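Local coordinates for protein acetyl-CoA acetyltransferase A (Ascaris suum, PDB 6BJA) that binds coenzyme A and, as a thiolase-family acetyl-CoA C-acetyltransferase, probably transfers acyl groups between coenzyme A thioesters in lipid metabolism, at residues A[164-169]-A[324-329]; A[171-176]-A[333-338]. One frame throughout, in Å; residues are numbered along the deposited sequence.

Interaction 1: A[164-169]-A[324-329]; sequences LCAEKT and EAFSVT
The methyl group of Ala166, on helix 162-172, faces two side chains of segment 324-329 at once, the ring of Phe326 and one branch of Val328, and with Thr169 one turn further on it completes a buried, wholly apolar contact. Along the second segment, Glu324 and Ala325 do not reach helix 162-172 but fix the loop through other partners: the carboxylate of Glu324 is gripped by Tyr183, Ser187, Asn345 and the backbone N of Val351, while Ala325 O accepts a hydrogen bond from Ser254. Phe326 follows in an extended conformation just before the helix starts. Its CG stands beside its own backbone N (chi1 -58°), which swings the ring out toward helix 162-172. Ala166 CB lies over one face of this ring, displaced toward the rim, and comes nearest at CD2 of Phe326, 4.1 Å away. The ring also touches the bound coenzyme A, so it packs against both protein and ligand. After Ser327, which is tied by its backbone to Asn252, Val328 spreads its two methyls over successive turns of the facing helix. With CG1 between N and carbonyl carbon (chi1 56°), that branch meets Ala166 CB at 4.0 Å. The other branch, CG2, passes at a slant across the methyl of Thr169, with 4.1 Å from Val328 CG2 to Thr169 CG2; Thr169 presents this methyl rather than its hydroxyl to the valine. The backbone N of Thr329 is bound to Phe326 O at 3.0 Å in the opening turn of the helix. Glu324, Ala325 and Phe326 are the last three residues of the Asn-Glu-Ala-Phe motif of thiolases, and the contact sets this active-site loop against the loop domain inserted in the N-terminal half.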
loop_
_atom_site.group_PDB
_atom_site.type_symbol
_atom_site.label_atom_id
_atom_site.label_comp_id
_atom_site.label_asym_id
_atom_site.label_seq_id
_atom_site.Cartn_x
_atom_site.Cartn_y
_atom_site.Cartn_z
ATOM N N LEU A 164 21.594 -3.955 18.023
ATOM C CA LEU A 164 21.499 -3.434 19.379
ATOM C C LEU A 164 21.791 -4.528 20.383
ATOM O O LEU A 164 22.477 -4.304 21.367
ATOM C CB LEU A 164 20.118 -2.835 19.651
ATOM C CG LEU A 164 19.952 -2.198 21.033
ATOM C CD1 LEU A 164 21.035 -1.149 21.324
ATOM C CD2 LEU A 164 18.581 -1.573 21.132
ATOM N N CYS A 165 21.248 -5.717 20.152
ATOM C CA CYS A 165 21.562 -6.874 20.974
ATOM C C CYS A 165 23.068 -7.129 21.027
ATOM O O CYS A 165 23.633 -7.422 22.070
ATOM C CB CYS A 165 20.860 -8.117 20.440
ATOM S SG CYS A 165 19.025 -8.050 20.548
ATOM N N ALA A 166 23.717 -7.036 19.886
ATOM C CA ALA A 166 25.134 -7.367 19.822
ATOM C C ALA A 166 25.991 -6.395 20.648
ATOM O O ALA A 166 27.107 -6.741 21.051
ATOM C CB ALA A 166 25.587 -7.404 18.376
ATOM N N GLU A 167 25.492 -5.182 20.862
ATOM C CA GLU A 167 26.187 -4.225 21.724
ATOM C C GLU A 167 26.355 -4.773 23.132
ATOM O O GLU A 167 27.323 -4.429 23.822
ATOM C CB GLU A 167 25.457 -2.884 21.793
ATOM C CG GLU A 167 25.484 -2.034 20.536
ATOM C CD GLU A 167 26.810 -1.301 20.301
ATOM O OE1 GLU A 167 27.800 -1.572 21.026
ATOM O OE2 GLU A 167 26.830 -0.465 19.382
ATOM N N LYS A 168 25.438 -5.623 23.590
ATOM C CA LYS A 168 25.608 -6.231 24.904
ATOM C C LYS A 168 26.885 -7.081 24.947
ATOM O O LYS A 168 27.656 -7.045 25.925
ATOM C CB LYS A 168 24.378 -7.083 25.286
ATOM C CG LYS A 168 24.564 -7.815 26.623
ATOM C CD LYS A 168 23.339 -8.571 27.046
ATOM C CE LYS A 168 23.540 -9.213 28.419
ATOM N NZ LYS A 168 24.667 -10.184 28.473
ATOM N N THR A 169 27.144 -7.806 23.869
ATOM C CA THR A 169 28.288 -8.702 23.798
ATOM C C THR A 169 29.553 -7.850 23.713
ATOM O O THR A 169 30.573 -8.185 24.308
ATOM C CB THR A 169 28.154 -9.668 22.610
ATOM O OG1 THR A 169 26.928 -10.414 22.783
ATOM C CG2 THR A 169 29.359 -10.617 22.533
ATOM N N GLU A 324 30.247 -13.550 10.012
ATOM C CA GLU A 324 30.428 -12.203 10.574
ATOM C C GLU A 324 29.147 -11.395 10.500
ATOM O O GLU A 324 29.059 -10.446 9.720
ATOM C CB GLU A 324 31.544 -11.444 9.848
ATOM C CG GLU A 324 32.857 -12.149 9.884
ATOM C CD GLU A 324 33.956 -11.401 9.150
ATOM O OE1 GLU A 324 33.666 -10.479 8.343
ATOM O OE2 GLU A 324 35.114 -11.797 9.358
ATOM N N ALA A 325 28.159 -11.747 11.319
ATOM C CA ALA A 325 26.965 -10.936 11.393
ATOM C C ALA A 325 27.380 -9.506 11.704
ATOM O O ALA A 325 26.879 -8.554 11.111
ATOM C CB ALA A 325 26.021 -11.475 12.434
ATOM N N PHE A 326 28.338 -9.393 12.628
ATOM C CA PHE A 326 28.945 -8.128 13.027
ATOM C C PHE A 326 30.420 -8.401 13.257
ATOM O O PHE A 326 30.797 -9.544 13.457
ATOM C CB PHE A 326 28.300 -7.580 14.309
ATOM C CG PHE A 326 26.829 -7.380 14.176
ATOM C CD1 PHE A 326 26.333 -6.185 13.709
ATOM C CD2 PHE A 326 25.949 -8.413 14.448
ATOM C CE1 PHE A 326 24.981 -5.997 13.534
ATOM C CE2 PHE A 326 24.592 -8.247 14.272
ATOM C CZ PHE A 326 24.104 -7.044 13.810
ATOM N N SER A 327 31.249 -7.360 13.285
ATOM C CA SER A 327 32.643 -7.560 13.632
ATOM C C SER A 327 32.773 -8.212 15.011
ATOM O O SER A 327 33.651 -9.046 15.248
ATOM C CB SER A 327 33.393 -6.231 13.616
ATOM O OG SER A 327 33.586 -5.793 12.284
ATOM N N VAL A 328 31.909 -7.832 15.940
ATOM C CA VAL A 328 31.988 -8.404 17.276
ATOM C C VAL A 328 31.756 -9.916 17.257
ATOM O O VAL A 328 32.277 -10.622 18.113
ATOM C CB VAL A 328 31.002 -7.717 18.265
ATOM C CG1 VAL A 328 29.544 -7.767 17.770
ATOM C CG2 VAL A 328 31.111 -8.336 19.661
ATOM N N THR A 329 31.006 -10.431 16.270
ATOM C CA THR A 329 30.795 -11.869 16.187
ATOM C C THR A 329 32.128 -12.608 16.036
ATOM O O THR A 329 32.379 -13.617 16.700
ATOM C CB THR A 329 29.892 -12.212 15.010
ATOM O OG1 THR A 329 28.821 -11.262 14.954
ATOM C CG2 THR A 329 29.331 -13.629 15.139
#

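Interaction 2: A[171-176]-A[333-338]; sequences KDYAFT and FIKELR
Tyr173 reaches from the end of helix 162-172 to helix 327-337 and donates its phenolic hydrogen to Glu336, with 2.6 Å between Tyr173 OH and Glu336 OE1. The donor lies above the carboxylate plane, 38° out of it, and ring and carboxylate planes stand 80° apart. Glu336 gets there by a bend: CG is anti to the backbone N, but chi2 of 68° folds the carboxylate back toward the tyrosine. The aliphatic part of Lys335 approaches the ring at a slant, its CG 4.2 Å from Tyr173 CD1, before its amino end leads away. Ala174, with positive phi, closes the helix in a Schellman motif and turns the chain. This brings Phe175 next to Tyr173, whose CB sits over one face of the phenylalanine ring, offset toward the rim. The edge of the same ring meets Lys335, at 4.2 Å from Phe175 CZ to Lys335 CB, so the two aromatic residues together pack against one lysine. Thr176 then caps the start of the next helix, 177-197. The turn thus lies at the surface between two helices and rests against helix 327-337, where Phe175 also touches Leu331 and Ala332. On the far helix Glu336 leans on Ala300, and Phe333 packs on Pro299 and Val303, all of helix 298-310.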
loop_
_atom_site.group_PDB
_atom_site.type_symbol
_atom_site.label_atom_id
_atom_site.label_comp_id
_atom_site.label_asym_id
_atom_site.label_seq_id
_atom_site.Cartn_x
_atom_site.Cartn_y
_atom_site.Cartn_z
ATOM N N LYS A 171 29.978 -4.993 25.142
ATOM C CA LYS A 171 30.273 -4.558 26.507
ATOM C C LYS A 171 30.797 -5.708 27.379
ATOM O O LYS A 171 31.739 -5.524 28.173
ATOM C CB LYS A 171 29.029 -3.908 27.113
ATOM C CG LYS A 171 29.314 -3.214 28.433
ATOM C CD LYS A 171 28.111 -2.442 28.947
ATOM C CE LYS A 171 28.477 -1.654 30.217
ATOM N NZ LYS A 171 29.735 -0.856 30.063
ATOM N N ASP A 172 30.226 -6.897 27.223
ATOM C CA ASP A 172 30.596 -8.045 28.039
ATOM C C ASP A 172 32.067 -8.454 27.858
ATOM O O ASP A 172 32.684 -8.987 28.786
ATOM C CB ASP A 172 29.687 -9.237 27.716
ATOM C CG ASP A 172 28.270 -9.082 28.278
ATOM O OD1 ASP A 172 28.014 -8.210 29.153
ATOM O OD2 ASP A 172 27.385 -9.862 27.833
ATOM N N TYR A 173 32.621 -8.199 26.674
ATOM C CA TYR A 173 34.018 -8.520 26.376
ATOM C C TYR A 173 34.934 -7.305 26.456
ATOM O O TYR A 173 36.127 -7.433 26.198
ATOM C CB TYR A 173 34.140 -9.141 24.969
ATOM C CG TYR A 173 33.785 -10.601 24.916
ATOM C CD1 TYR A 173 34.733 -11.582 25.152
ATOM C CD2 TYR A 173 32.491 -11.005 24.636
ATOM C CE1 TYR A 173 34.404 -12.924 25.114
ATOM C CE2 TYR A 173 32.150 -12.339 24.599
ATOM C CZ TYR A 173 33.101 -13.302 24.829
ATOM O OH TYR A 173 32.724 -14.640 24.795
ATOM N N ALA A 174 34.359 -6.146 26.774
ATOM C CA ALA A 174 35.074 -4.874 26.833
ATOM C C ALA A 174 35.726 -4.548 25.493
ATOM O O ALA A 174 36.798 -3.937 25.421
ATOM C CB ALA A 174 36.108 -4.900 27.967
ATOM N N PHE A 175 35.066 -4.947 24.406
ATOM C CA PHE A 175 35.538 -4.574 23.088
ATOM C C PHE A 175 35.301 -3.094 22.824
ATOM O O PHE A 175 34.451 -2.446 23.441
ATOM C CB PHE A 175 34.853 -5.407 21.993
ATOM C CG PHE A 175 35.271 -6.852 21.955
ATOM C CD1 PHE A 175 36.589 -7.250 22.118
ATOM C CD2 PHE A 175 34.328 -7.832 21.714
ATOM C CE1 PHE A 175 36.941 -8.609 22.056
ATOM C CE2 PHE A 175 34.679 -9.172 21.647
ATOM C CZ PHE A 175 35.969 -9.566 21.813
ATOM N N THR A 176 36.097 -2.562 21.903
ATOM C CA THR A 176 36.106 -1.152 21.574
ATOM C C THR A 176 35.780 -0.892 20.116
ATOM O O THR A 176 35.968 -1.756 19.249
ATOM C CB THR A 176 37.486 -0.536 21.866
ATOM O OG1 THR A 176 38.476 -1.188 21.052
ATOM C CG2 THR A 176 37.869 -0.716 23.308
ATOM N N PHE A 333 34.205 -14.735 19.136
ATOM C CA PHE A 333 34.481 -16.133 18.869
ATOM C C PHE A 333 35.961 -16.436 19.079
ATOM O O PHE A 333 36.321 -17.400 19.756
ATOM C CB PHE A 333 34.025 -16.431 17.424
ATOM C CG PHE A 333 34.143 -17.865 16.985
ATOM C CD1 PHE A 333 33.174 -18.804 17.355
ATOM C CD2 PHE A 333 35.153 -18.257 16.104
ATOM C CE1 PHE A 333 33.243 -20.118 16.884
ATOM C CE2 PHE A 333 35.228 -19.572 15.643
ATOM C CZ PHE A 333 34.276 -20.500 16.036
ATOM N N ILE A 334 36.807 -15.611 18.456
ATOM C CA ILE A 334 38.257 -15.758 18.532
ATOM C C ILE A 334 38.731 -15.647 19.984
ATOM O O ILE A 334 39.565 -16.442 20.432
ATOM C CB ILE A 334 38.925 -14.708 17.640
ATOM C CG1 ILE A 334 38.674 -15.026 16.173
ATOM C CG2 ILE A 334 40.432 -14.662 17.876
ATOM C CD1 ILE A 334 39.018 -13.913 15.248
ATOM N N LYS A 335 38.190 -14.680 20.710
ATOM C CA LYS A 335 38.604 -14.470 22.093
ATOM C C LYS A 335 38.171 -15.612 22.999
ATOM O O LYS A 335 38.943 -16.111 23.824
ATOM C CB LYS A 335 38.042 -13.142 22.620
ATOM C CG LYS A 335 38.613 -12.727 23.977
ATOM C CD LYS A 335 40.096 -12.451 23.799
ATOM C CE LYS A 335 40.821 -12.100 25.069
ATOM N NZ LYS A 335 42.272 -12.016 24.695
ATOM N N GLU A 336 36.923 -16.033 22.859
ATOM C CA GLU A 336 36.388 -17.064 23.731
ATOM C C GLU A 336 37.096 -18.404 23.543
ATOM O O GLU A 336 37.374 -19.108 24.515
ATOM C CB GLU A 336 34.892 -17.211 23.485
ATOM C CG GLU A 336 34.230 -18.148 24.441
ATOM C CD GLU A 336 34.189 -17.625 25.860
ATOM O OE1 GLU A 336 34.211 -16.393 26.056
ATOM O OE2 GLU A 336 34.107 -18.462 26.776
ATOM N N LEU A 337 37.400 -18.752 22.294
ATOM C CA LEU A 337 38.039 -20.023 21.981
ATOM C C LEU A 337 39.564 -19.942 21.949
ATOM O O LEU A 337 40.225 -20.952 21.700
ATOM C CB LEU A 337 37.547 -20.525 20.627
ATOM C CG LEU A 337 36.063 -20.869 20.657
ATOM C CD1 LEU A 337 35.576 -21.148 19.257
ATOM C CD2 LEU A 337 35.772 -22.064 21.553
ATOM N N ARG A 338 40.101 -18.739 22.176
ATOM C CA ARG A 338 41.549 -18.472 22.185
ATOM C C ARG A 338 42.204 -18.946 20.892
ATOM O O ARG A 338 43.245 -19.614 20.899
ATOM C CB ARG A 338 42.214 -19.132 23.388
ATOM C CG ARG A 338 41.627 -18.702 24.725
ATOM C CD ARG A 338 42.320 -19.431 25.865
ATOM N NE ARG A 338 41.365 -20.113 26.738
ATOM C CZ ARG A 338 40.972 -19.675 27.933
ATOM N NH1 ARG A 338 41.451 -18.542 28.443
ATOM N NH2 ARG A 338 40.096 -20.384 28.633
#

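In the fold
From the N terminus, the chain leaves the central sheet by strand 116-124 and enters the long excursion that holds helix 162-172. Segments 164-169 and 171-176 lie here in succession, and both wait for partners that arrive only after strands 257-267 and 280-289, helix 298-310 and strand 319-322. Interactions 1 and 2 each close a loop of over 150 residues, and because their segments alternate the loops cross rather than nest. Helices 162-172 and 327-337 run in the same general direction, so their earlier parts pair in interaction 1, beside the coenzyme A pocket, and their ends in interaction 2, at the surface. Phe175 and Val328 touch between them, making one continuous seam joining the N- and C-terminal halves.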